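Local structure of glycoside hydrolase family 5 (Aspergillus oryzae, 6LA0) at residues S32-Q37 and A69-E74; G153-E158 and A205-R210; A341-Q346 and A350-F355. The protein probably hydrolyses beta-glycosidic bonds as a rutinosidase related to the exo-1,3-beta-glucanases of glycoside hydrolase family 5. One frame throughout, in Å; residues are numbered along the deposited sequence.

Interaction 1: residues S32-Q37 and A69-E74. With NAG (2-acetamido-2-deoxy-beta-D-glucopyranose), chain F.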
loop_
_atom_site.group_PDB
_atom_site.type_symbol
_atom_site.label_atom_id
_atom_site.label_comp_id
_atom_site.label_asym_id
_atom_site.label_seq_id
_atom_site.Cartn_x
_atom_site.Cartn_y
_atom_site.Cartn_z
ATOM N N SER A 32 -12.440 5.330 -4.871
ATOM C CA SER A 32 -13.461 6.374 -4.852
ATOM C C SER A 32 -13.179 7.438 -3.785
ATOM O O SER A 32 -13.428 8.628 -4.002
ATOM C CB SER A 32 -14.831 5.732 -4.628
ATOM O OG SER A 32 -14.942 5.229 -3.303
ATOM N N THR A 33 -12.672 7.024 -2.622
ATOM C CA THR A 33 -12.558 7.912 -1.470
ATOM C C THR A 33 -11.443 8.950 -1.594
ATOM O O THR A 33 -11.480 9.955 -0.886
ATOM C CB THR A 33 -12.318 7.067 -0.221
ATOM O OG1 THR A 33 -11.204 6.187 -0.456
ATOM C CG2 THR A 33 -13.536 6.211 0.067
ATOM N N ILE A 34 -10.434 8.722 -2.439
ATOM C CA ILE A 34 -9.225 9.540 -2.347
ATOM C C ILE A 34 -9.379 10.856 -3.102
ATOM O O ILE A 34 -8.834 11.884 -2.680
ATOM C CB ILE A 34 -7.998 8.746 -2.836
ATOM C CG1 ILE A 34 -7.789 7.479 -1.981
ATOM C CG2 ILE A 34 -6.756 9.625 -2.796
ATOM C CD1 ILE A 34 -6.674 6.568 -2.450
ATOM N N ASP A 35 -10.117 10.861 -4.212
ATOM C CA ASP A 35 -10.362 12.080 -4.993
ATOM C C ASP A 35 -11.849 12.096 -5.358
ATOM O O ASP A 35 -12.268 11.454 -6.333
ATOM C CB ASP A 35 -9.462 12.121 -6.226
ATOM C CG ASP A 35 -9.530 13.446 -6.988
ATOM O OD1 ASP A 35 -10.575 14.132 -6.963
ATOM O OD2 ASP A 35 -8.523 13.797 -7.636
ATOM N N SER A 36 -12.642 12.824 -4.562
ATOM C CA SER A 36 -14.086 12.897 -4.780
ATOM C C SER A 36 -14.428 13.527 -6.128
ATOM O O SER A 36 -15.406 13.132 -6.775
ATOM C CB SER A 36 -14.749 13.694 -3.658
ATOM O OG SER A 36 -14.864 12.931 -2.466
ATOM N N GLN A 37 -13.652 14.525 -6.557
ATOM C CA GLN A 37 -13.987 15.215 -7.799
ATOM C C GLN A 37 -13.737 14.323 -9.000
ATOM O O GLN A 37 -14.549 14.280 -9.933
ATOM C CB GLN A 37 -13.186 16.510 -7.937
ATOM C CG GLN A 37 -13.326 17.148 -9.322
ATOM C CD GLN A 37 -13.304 18.667 -9.305
ATOM O OE1 GLN A 37 -12.933 19.283 -8.308
ATOM N NE2 GLN A 37 -13.705 19.277 -10.418
ATOM N N ALA A 69 -0.245 11.450 -15.403
ATOM C CA ALA A 69 0.744 12.491 -15.641
ATOM C C ALA A 69 0.619 13.671 -14.686
ATOM O O ALA A 69 1.569 14.452 -14.576
ATOM C CB ALA A 69 0.653 12.986 -17.089
ATOM N N THR A 70 -0.514 13.827 -14.001
ATOM C CA THR A 70 -0.778 15.057 -13.253
ATOM C C THR A 70 -1.012 14.861 -11.758
ATOM O O THR A 70 -0.718 15.780 -10.987
ATOM C CB THR A 70 -1.991 15.810 -13.836
ATOM O OG1 THR A 70 -3.147 14.958 -13.875
ATOM C CG2 THR A 70 -1.686 16.327 -15.236
ATOM N N TYR A 71 -1.531 13.708 -11.321
ATOM C CA TYR A 71 -1.945 13.593 -9.922
ATOM C C TYR A 71 -0.751 13.589 -8.976
ATOM O O TYR A 71 -0.817 14.167 -7.880
ATOM C CB TYR A 71 -2.792 12.343 -9.712
ATOM C CG TYR A 71 -3.393 12.299 -8.331
ATOM C CD1 TYR A 71 -4.389 13.194 -7.967
ATOM C CD2 TYR A 71 -2.957 11.380 -7.384
ATOM C CE1 TYR A 71 -4.944 13.171 -6.694
ATOM C CE2 TYR A 71 -3.508 11.346 -6.105
ATOM C CZ TYR A 71 -4.501 12.243 -5.770
ATOM O OH TYR A 71 -5.068 12.238 -4.512
ATOM N N ILE A 72 0.341 12.933 -9.369
ATOM C CA ILE A 72 1.589 12.936 -8.609
ATOM C C ILE A 72 2.701 13.371 -9.554
ATOM O O ILE A 72 2.929 12.729 -10.590
ATOM C CB ILE A 72 1.922 11.560 -7.998
ATOM C CG1 ILE A 72 0.906 11.165 -6.920
ATOM C CG2 ILE A 72 3.347 11.550 -7.440
ATOM C CD1 ILE A 72 0.945 12.025 -5.653
ATOM N N THR A 73 3.399 14.446 -9.193
ATOM C CA THR A 73 4.486 14.990 -9.992
ATOM C C THR A 73 5.723 15.166 -9.121
ATOM O O THR A 73 5.682 15.015 -7.894
ATOM C CB THR A 73 4.103 16.336 -10.622
ATOM O OG1 THR A 73 3.833 17.285 -9.579
ATOM C CG2 THR A 73 2.872 16.184 -11.512
ATOM N N GLU A 74 6.832 15.525 -9.776
ATOM C CA GLU A 74 8.081 15.729 -9.047
ATOM C C GLU A 74 7.968 16.856 -8.020
ATOM O O GLU A 74 8.697 16.843 -7.022
ATOM C CB GLU A 74 9.222 15.977 -10.034
ATOM C CG GLU A 74 9.356 14.844 -11.057
ATOM C CD GLU A 74 10.522 15.011 -12.011
ATOM O OE1 GLU A 74 11.134 16.099 -12.038
ATOM O OE2 GLU A 74 10.822 14.047 -12.748
HETATM C C1 NAG F . -18.087 16.134 -2.449
HETATM C C2 NAG F . -19.409 16.913 -2.456
HETATM C C3 NAG F . -20.093 16.808 -3.822
HETATM C C4 NAG F . -19.136 17.167 -4.951
HETATM C C5 NAG F . -17.858 16.346 -4.831
HETATM C C6 NAG F . -16.803 16.739 -5.838
HETATM C C7 NAG F . -20.538 17.094 -0.279
HETATM C C8 NAG F . -21.481 16.434 0.684
HETATM N N2 NAG F . -20.295 16.424 -1.412
HETATM O O3 NAG F . -21.216 17.682 -3.844
HETATM O O4 NAG F . -19.743 16.902 -6.210
HETATM O O5 NAG F . -17.280 16.550 -3.535
HETATM O O6 NAG F . -16.412 18.098 -5.690
HETATM O O7 NAG F . -20.016 18.178 -0.041
HETATM O O HOH W 1 -6.809 14.401 -3.892
#
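Y71, just past helix 60-70, meets I34 and D35 at the start of helix 36-42; both segments belong to the long excursion between the first two strands, 19-23 and 87-92, of the TIM barrel expected for this family. The I34 side is the buried one: its methyl CG2 lies 3.6 Å from Y71 OH, the two side chains crossing at about a right angle, and W333 and F337 cover I34 further. On the more open side D35, partly exposed, touches the ring only lightly: OD2 lies 3.8 Å from Y71 CE1, approaching the ring obliquely, with carboxylate and ring planes 36° apart. D35 CG is anti to the backbone N (chi1 -172°), which turns the carboxylate toward the tyrosine. There OD2 forms a salt bridge with R67, itself in a cation-pi contact with Y71, while OD1 caps helix 36-42 by accepting from F38 N. Beyond this cap a glycan borders the helix, with its O5 3.8 Å from S36 CB. The tyrosine hydroxyl is also bonded to the carbonyl of K336, and one water lies in the ring plane, donating to Y71 OH at 2.8 Å and, weakly, to I34 O at 3.5 Å.

Interaction 2: residues G153-E158 and A205-R210. With NAG (2-acetamido-2-deoxy-beta-D-glucopyranose), chain D.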
loop_
_atom_site.group_PDB
_atom_site.type_symbol
_atom_site.label_atom_id
_atom_site.label_comp_id
_atom_site.label_asym_id
_atom_site.label_seq_id
_atom_site.Cartn_x
_atom_site.Cartn_y
_atom_site.Cartn_z
ATOM N N GLY A 153 -11.676 -14.573 -7.470
ATOM C CA GLY A 153 -11.301 -15.637 -8.376
ATOM C C GLY A 153 -9.837 -16.012 -8.405
ATOM O O GLY A 153 -9.475 -16.976 -9.080
ATOM N N TRP A 154 -8.987 -15.277 -7.685
ATOM C CA TRP A 154 -7.558 -15.583 -7.659
ATOM C C TRP A 154 -7.281 -16.916 -6.969
ATOM O O TRP A 154 -6.388 -17.667 -7.392
ATOM C CB TRP A 154 -6.815 -14.444 -6.955
ATOM C CG TRP A 154 -5.325 -14.618 -6.826
ATOM C CD1 TRP A 154 -4.398 -14.425 -7.799
ATOM C CD2 TRP A 154 -4.600 -14.994 -5.647
ATOM N NE1 TRP A 154 -3.141 -14.653 -7.310
ATOM C CE2 TRP A 154 -3.236 -15.011 -5.989
ATOM C CE3 TRP A 154 -4.974 -15.307 -4.332
ATOM C CZ2 TRP A 154 -2.242 -15.337 -5.067
ATOM C CZ3 TRP A 154 -3.986 -15.631 -3.415
ATOM C CH2 TRP A 154 -2.638 -15.632 -3.781
ATOM N N TYR A 155 -8.048 -17.234 -5.924
ATOM C CA TYR A 155 -7.761 -18.394 -5.086
ATOM C C TYR A 155 -7.933 -19.701 -5.860
ATOM O O TYR A 155 -8.922 -19.889 -6.574
ATOM C CB TYR A 155 -8.667 -18.372 -3.844
ATOM C CG TYR A 155 -8.340 -17.221 -2.922
ATOM C CD1 TYR A 155 -8.974 -15.988 -3.066
ATOM C CD2 TYR A 155 -7.360 -17.342 -1.942
ATOM C CE1 TYR A 155 -8.663 -14.922 -2.250
ATOM C CE2 TYR A 155 -7.037 -16.270 -1.109
ATOM C CZ TYR A 155 -7.701 -15.059 -1.274
ATOM O OH TYR A 155 -7.403 -13.969 -0.472
ATOM N N TYR A 156 -6.946 -20.602 -5.712
ATOM C CA TYR A 156 -6.998 -21.980 -6.196
ATOM C C TYR A 156 -7.009 -22.064 -7.722
ATOM O O TYR A 156 -7.306 -23.115 -8.290
ATOM C CB TYR A 156 -8.208 -22.720 -5.601
ATOM C CG TYR A 156 -8.530 -22.319 -4.163
ATOM C CD1 TYR A 156 -7.607 -22.515 -3.140
ATOM C CD2 TYR A 156 -9.746 -21.732 -3.837
ATOM C CE1 TYR A 156 -7.893 -22.147 -1.833
ATOM C CE2 TYR A 156 -10.044 -21.354 -2.538
ATOM C CZ TYR A 156 -9.119 -21.567 -1.540
ATOM O OH TYR A 156 -9.429 -21.184 -0.251
ATOM N N ASN A 157 -6.673 -20.968 -8.395
ATOM C CA ASN A 157 -6.861 -20.798 -9.839
ATOM C C ASN A 157 -5.480 -20.845 -10.478
ATOM O O ASN A 157 -4.701 -19.893 -10.366
ATOM C CB ASN A 157 -7.585 -19.471 -10.088
ATOM C CG ASN A 157 -7.821 -19.159 -11.558
ATOM O OD1 ASN A 157 -7.135 -19.650 -12.456
ATOM N ND2 ASN A 157 -8.808 -18.301 -11.799
ATOM N N GLU A 158 -5.170 -21.963 -11.141
ATOM C CA GLU A 158 -3.829 -22.148 -11.688
ATOM C C GLU A 158 -3.540 -21.140 -12.796
ATOM O O GLU A 158 -2.405 -20.662 -12.934
ATOM C CB GLU A 158 -3.662 -23.576 -12.217
ATOM C CG GLU A 158 -3.735 -24.688 -11.158
ATOM C CD GLU A 158 -2.495 -24.761 -10.280
ATOM O OE1 GLU A 158 -1.458 -24.162 -10.652
ATOM O OE2 GLU A 158 -2.557 -25.412 -9.212
ATOM N N ALA A 205 -9.623 -13.166 11.191
ATOM C CA ALA A 205 -10.622 -14.080 10.639
ATOM C C ALA A 205 -10.994 -13.758 9.194
ATOM O O ALA A 205 -11.749 -14.518 8.579
ATOM C CB ALA A 205 -11.884 -14.067 11.503
ATOM N N ALA A 206 -10.482 -12.662 8.638
ATOM C CA ALA A 206 -10.792 -12.325 7.258
ATOM C C ALA A 206 -10.183 -13.299 6.256
ATOM O O ALA A 206 -10.578 -13.269 5.087
ATOM C CB ALA A 206 -10.327 -10.902 6.951
ATOM N N LEU A 207 -9.241 -14.148 6.680
ATOM C CA LEU A 207 -8.606 -15.135 5.815
ATOM C C LEU A 207 -8.696 -16.495 6.486
ATOM O O LEU A 207 -8.177 -16.673 7.592
ATOM C CB LEU A 207 -7.136 -14.783 5.536
ATOM C CG LEU A 207 -6.336 -15.650 4.549
ATOM C CD1 LEU A 207 -6.853 -15.566 3.110
ATOM C CD2 LEU A 207 -4.847 -15.301 4.605
ATOM N N SER A 208 -9.343 -17.448 5.813
ATOM C CA SER A 208 -9.445 -18.818 6.293
ATOM C C SER A 208 -8.102 -19.536 6.168
ATOM O O SER A 208 -7.204 -19.101 5.445
ATOM C CB SER A 208 -10.506 -19.584 5.503
ATOM O OG SER A 208 -10.032 -19.910 4.199
ATOM N N ASP A 209 -7.970 -20.657 6.892
ATOM C CA ASP A 209 -6.754 -21.457 6.747
ATOM C C ASP A 209 -6.641 -22.054 5.349
ATOM O O ASP A 209 -5.533 -22.190 4.822
ATOM C CB ASP A 209 -6.707 -22.566 7.795
ATOM C CG ASP A 209 -6.663 -22.028 9.202
ATOM O OD1 ASP A 209 -5.859 -21.100 9.479
ATOM O OD2 ASP A 209 -7.448 -22.529 10.029
ATOM N N ARG A 210 -7.767 -22.413 4.739
ATOM C CA ARG A 210 -7.745 -22.894 3.363
ATOM C C ARG A 210 -7.184 -21.836 2.415
ATOM O O ARG A 210 -6.316 -22.125 1.582
ATOM C CB ARG A 210 -9.155 -23.297 2.937
ATOM C CG ARG A 210 -9.215 -23.845 1.542
ATOM C CD ARG A 210 -10.461 -24.675 1.322
ATOM N NE ARG A 210 -10.506 -25.152 -0.055
ATOM C CZ ARG A 210 -11.245 -24.599 -1.012
ATOM N NH1 ARG A 210 -12.018 -23.545 -0.736
ATOM N NH2 ARG A 210 -11.215 -25.105 -2.240
HETATM C C1 NAG D . -9.158 -17.849 -13.116
HETATM C C2 NAG D . -10.633 -17.400 -13.149
HETATM C C3 NAG D . -10.953 -16.654 -14.452
HETATM C C4 NAG D . -9.931 -15.556 -14.714
HETATM C C5 NAG D . -8.536 -16.159 -14.700
HETATM C C6 NAG D . -7.446 -15.142 -14.941
HETATM C C7 NAG D . -12.341 -18.694 -11.952
HETATM C C8 NAG D . -13.182 -19.935 -11.959
HETATM N N2 NAG D . -11.516 -18.543 -12.991
HETATM O O3 NAG D . -12.257 -16.090 -14.366
HETATM O O4 NAG D . -10.168 -14.945 -15.979
HETATM O O5 NAG D . -8.302 -16.732 -13.408
HETATM O O6 NAG D . -7.814 -13.884 -14.396
HETATM O O7 NAG D . -12.406 -17.864 -11.046
#
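Y156 and R210 are brought face to face by two different torsions: the tyrosine CG lies roughly anti to its carbonyl carbon (chi1 -36°, well short of the staggered value), whereas the arginine CG is anti to the backbone N and its chain runs extended from CG to NE. The guanidinium lies over one face of the phenol ring, centres 4.0 Å apart and planes 27° from parallel, a stacked cation-pi pair. R210 NH1 is 3.5 Å from Y156 CE2, and the aliphatic stem joins in where R210 CG approaches Y156 OH at 3.2 Å. The opposite ring face rests on Y155 CB, 3.5 Å below the plane, and R210 O lies at the ring edge. Y156 stands in a type II beta turn from W154 to N157, at its left-handed position. One residue earlier, Y155 packs more deeply: W154 CE3 lies over the centre of its ring, L207 CD1 comes within 4.0 Å of its OH, and that hydroxyl is bonded to the carbonyl of T140. The turn ends at N157, whose OD1 caps helix 158-176 at A160 N and whose ND2, covalently joined to C1 of the N-linked N-acetylglucosamine, donates to G153 O at 3.1 Å (152° at the hydrogen). S208 caps helix 209-229 in turn, so the contact links the starts of two neighbouring barrel helices. Between the segments the arginine's charge meets a pi face and no carboxylate, and R210 is exposed, so the attraction is probably partly screened by solvent.

Interaction 3: residues A341-Q346 and A350-F355; sequences ATVNGQ and ADYWNF
The Y352 ring is met chiefly at its hydroxyl end: Q346 O lies at the edge, in the ring plane, while V343 CG2 comes in obliquely. Y352 OH donates to Q346 O at 2.7 Å, and the same oxygen is 3.1 Å from Y352 CE2, so the carbonyl sits beside one flank of the phenol. At the acceptor the C=O...O angle is 137°; the hydroxyl approaches off the carbonyl axis, tilted 26° from its plane. With V343 CG1 anti to the carbonyl carbon (chi1 -49°), CG2 falls between the backbone N and the carbonyl carbon and reaches Y352 CE2 at 4.0 Å, making the apolar half of the contact. Q346 CB adds a looser touch to the hydroxyl of Y352, 3.8 Å from its OH. Both segments lie in the long loop that follows strand 329-332, the last strand of the (beta/alpha)8 barrel, and leads into helix 355-360. The loop doubles back on itself so that Y352 and V343 both lean on Q302 of the preceding barrel strand, 294-303, and Y352 also touches I301. Next along the chain, W353 stacks on F337, and its NE1 is bonded to the side chain of Q302. G345 has a positive phi, and at its backbone angles a CB would be jammed against the carbonyl O of N344. Beyond it the Q346 side chain extends past CG to place OE1 at the backbone N of F309, while the main chain of N344 and Q346 is bonded to N307, a residue that the side chains of V343 and Y352 both touch.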
loop_
_atom_site.group_PDB
_atom_site.type_symbol
_atom_site.label_atom_id
_atom_site.label_comp_id
_atom_site.label_asym_id
_atom_site.label_seq_id
_atom_site.Cartn_x
_atom_site.Cartn_y
_atom_site.Cartn_z
ATOM N N ALA A 341 -16.162 12.815 2.312
ATOM C CA ALA A 341 -17.094 12.118 3.192
ATOM C C ALA A 341 -16.971 12.648 4.615
ATOM O O ALA A 341 -15.870 12.897 5.108
ATOM C CB ALA A 341 -16.820 10.616 3.168
ATOM N N THR A 342 -18.103 12.829 5.280
ATOM C CA THR A 342 -18.033 13.363 6.633
ATOM C C THR A 342 -17.527 12.290 7.597
ATOM O O THR A 342 -17.596 11.084 7.326
ATOM C CB THR A 342 -19.394 13.891 7.097
ATOM O OG1 THR A 342 -19.214 14.718 8.259
ATOM C CG2 THR A 342 -20.337 12.749 7.448
ATOM N N VAL A 343 -16.983 12.750 8.725
ATOM C CA VAL A 343 -16.563 11.879 9.817
ATOM C C VAL A 343 -17.288 12.330 11.077
ATOM O O VAL A 343 -17.834 13.439 11.148
ATOM C CB VAL A 343 -15.038 11.899 10.042
ATOM C CG1 VAL A 343 -14.300 11.701 8.724
ATOM C CG2 VAL A 343 -14.626 13.198 10.715
ATOM N N ASN A 344 -17.301 11.451 12.079
ATOM C CA ASN A 344 -17.918 11.791 13.356
ATOM C C ASN A 344 -17.048 12.812 14.074
ATOM O O ASN A 344 -15.854 12.574 14.280
ATOM C CB ASN A 344 -18.099 10.547 14.223
ATOM C CG ASN A 344 -19.113 9.580 13.654
ATOM O OD1 ASN A 344 -20.091 9.988 13.020
ATOM N ND2 ASN A 344 -18.875 8.282 13.858
ATOM N N GLY A 345 -17.642 13.937 14.445
ATOM C CA GLY A 345 -16.904 15.030 15.056
ATOM C C GLY A 345 -16.620 16.147 14.057
ATOM O O GLY A 345 -17.513 16.582 13.325
ATOM N N GLN A 346 -15.365 16.591 14.014
ATOM C CA GLN A 346 -14.981 17.760 13.230
ATOM C C GLN A 346 -14.514 17.365 11.826
ATOM O O GLN A 346 -13.584 16.564 11.670
ATOM C CB GLN A 346 -13.893 18.537 13.977
ATOM C CG GLN A 346 -14.385 19.067 15.345
ATOM C CD GLN A 346 -13.288 19.653 16.212
ATOM O OE1 GLN A 346 -12.118 19.669 15.836
ATOM N NE2 GLN A 346 -13.665 20.126 17.403
ATOM N N ALA A 350 -10.994 14.382 4.403
ATOM C CA ALA A 350 -9.876 15.111 3.810
ATOM C C ALA A 350 -9.078 15.890 4.840
ATOM O O ALA A 350 -7.927 16.255 4.565
ATOM C CB ALA A 350 -10.366 16.065 2.716
ATOM N N ASP A 351 -9.640 16.124 6.027
ATOM C CA ASP A 351 -8.899 16.775 7.092
ATOM C C ASP A 351 -7.979 15.811 7.845
ATOM O O ASP A 351 -7.081 16.273 8.558
ATOM C CB ASP A 351 -9.890 17.461 8.053
ATOM C CG ASP A 351 -10.808 18.480 7.331
ATOM O OD1 ASP A 351 -10.261 19.454 6.783
ATOM O OD2 ASP A 351 -12.053 18.291 7.294
ATOM N N TYR A 352 -8.136 14.493 7.662
ATOM C CA TYR A 352 -7.385 13.502 8.428
ATOM C C TYR A 352 -6.546 12.547 7.595
ATOM O O TYR A 352 -5.616 11.939 8.148
ATOM C CB TYR A 352 -8.339 12.679 9.311
ATOM C CG TYR A 352 -9.118 13.568 10.238
ATOM C CD1 TYR A 352 -8.630 13.873 11.501
ATOM C CD2 TYR A 352 -10.330 14.129 9.842
ATOM C CE1 TYR A 352 -9.331 14.709 12.350
ATOM C CE2 TYR A 352 -11.049 14.977 10.694
ATOM C CZ TYR A 352 -10.539 15.257 11.947
ATOM O OH TYR A 352 -11.229 16.086 12.799
ATOM N N TRP A 353 -6.826 12.396 6.298
ATOM C CA TRP A 353 -6.113 11.440 5.458
ATOM C C TRP A 353 -5.138 12.103 4.498
ATOM O O TRP A 353 -4.545 11.414 3.655
ATOM C CB TRP A 353 -7.103 10.604 4.651
ATOM C CG TRP A 353 -7.990 9.711 5.438
ATOM C CD1 TRP A 353 -9.072 10.070 6.167
ATOM C CD2 TRP A 353 -7.897 8.280 5.525
ATOM N NE1 TRP A 353 -9.662 8.957 6.724
ATOM C CE2 TRP A 353 -8.954 7.843 6.346
ATOM C CE3 TRP A 353 -7.021 7.327 4.991
ATOM C CZ2 TRP A 353 -9.164 6.496 6.644
ATOM C CZ3 TRP A 353 -7.230 5.986 5.288
ATOM C CH2 TRP A 353 -8.291 5.586 6.108
ATOM N N ASN A 354 -4.963 13.412 4.601
ATOM C CA ASN A 354 -4.207 14.200 3.635
ATOM C C ASN A 354 -2.873 14.529 4.291
ATOM O O ASN A 354 -2.791 15.423 5.133
ATOM C CB ASN A 354 -5.015 15.441 3.252
ATOM C CG ASN A 354 -4.330 16.311 2.216
ATOM O OD1 ASN A 354 -3.563 15.823 1.384
ATOM N ND2 ASN A 354 -4.612 17.614 2.259
ATOM N N PHE A 355 -1.825 13.778 3.937
ATOM C CA PHE A 355 -0.525 14.016 4.556
ATOM C C PHE A 355 0.048 15.376 4.167
ATOM O O PHE A 355 0.833 15.952 4.927
ATOM C CB PHE A 355 0.454 12.887 4.195
ATOM C CG PHE A 355 1.643 12.810 5.104
ATOM C CD1 PHE A 355 1.540 12.221 6.350
ATOM C CD2 PHE A 355 2.858 13.359 4.726
ATOM C CE1 PHE A 355 2.640 12.159 7.198
ATOM C CE2 PHE A 355 3.958 13.301 5.563
ATOM C CZ PHE A 355 3.851 12.696 6.799
#

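All three contacts sit around the barrel rather than inside it, their centres 15 to 20 Å from that of the chain. Interactions 1 and 3 are neighbours, centres 17 Å and nearest atoms about 5 Å apart. Interaction 2 lies across the chain's centre from interaction 1, their centres 32 Å apart. Interactions 1 and 3 share the loop after strand 329-332, through K336 and F337; interaction 2 joins the starts of helices 158-176 and 209-229. Interaction 3 is buried and alone has a direct hydrogen bond between its segments. Interaction 1, partly buried, relies on van der Waals touch and a water bridge with one weak leg; interaction 2 grades from a buried tyrosine-leucine pair to an exposed arginine stack.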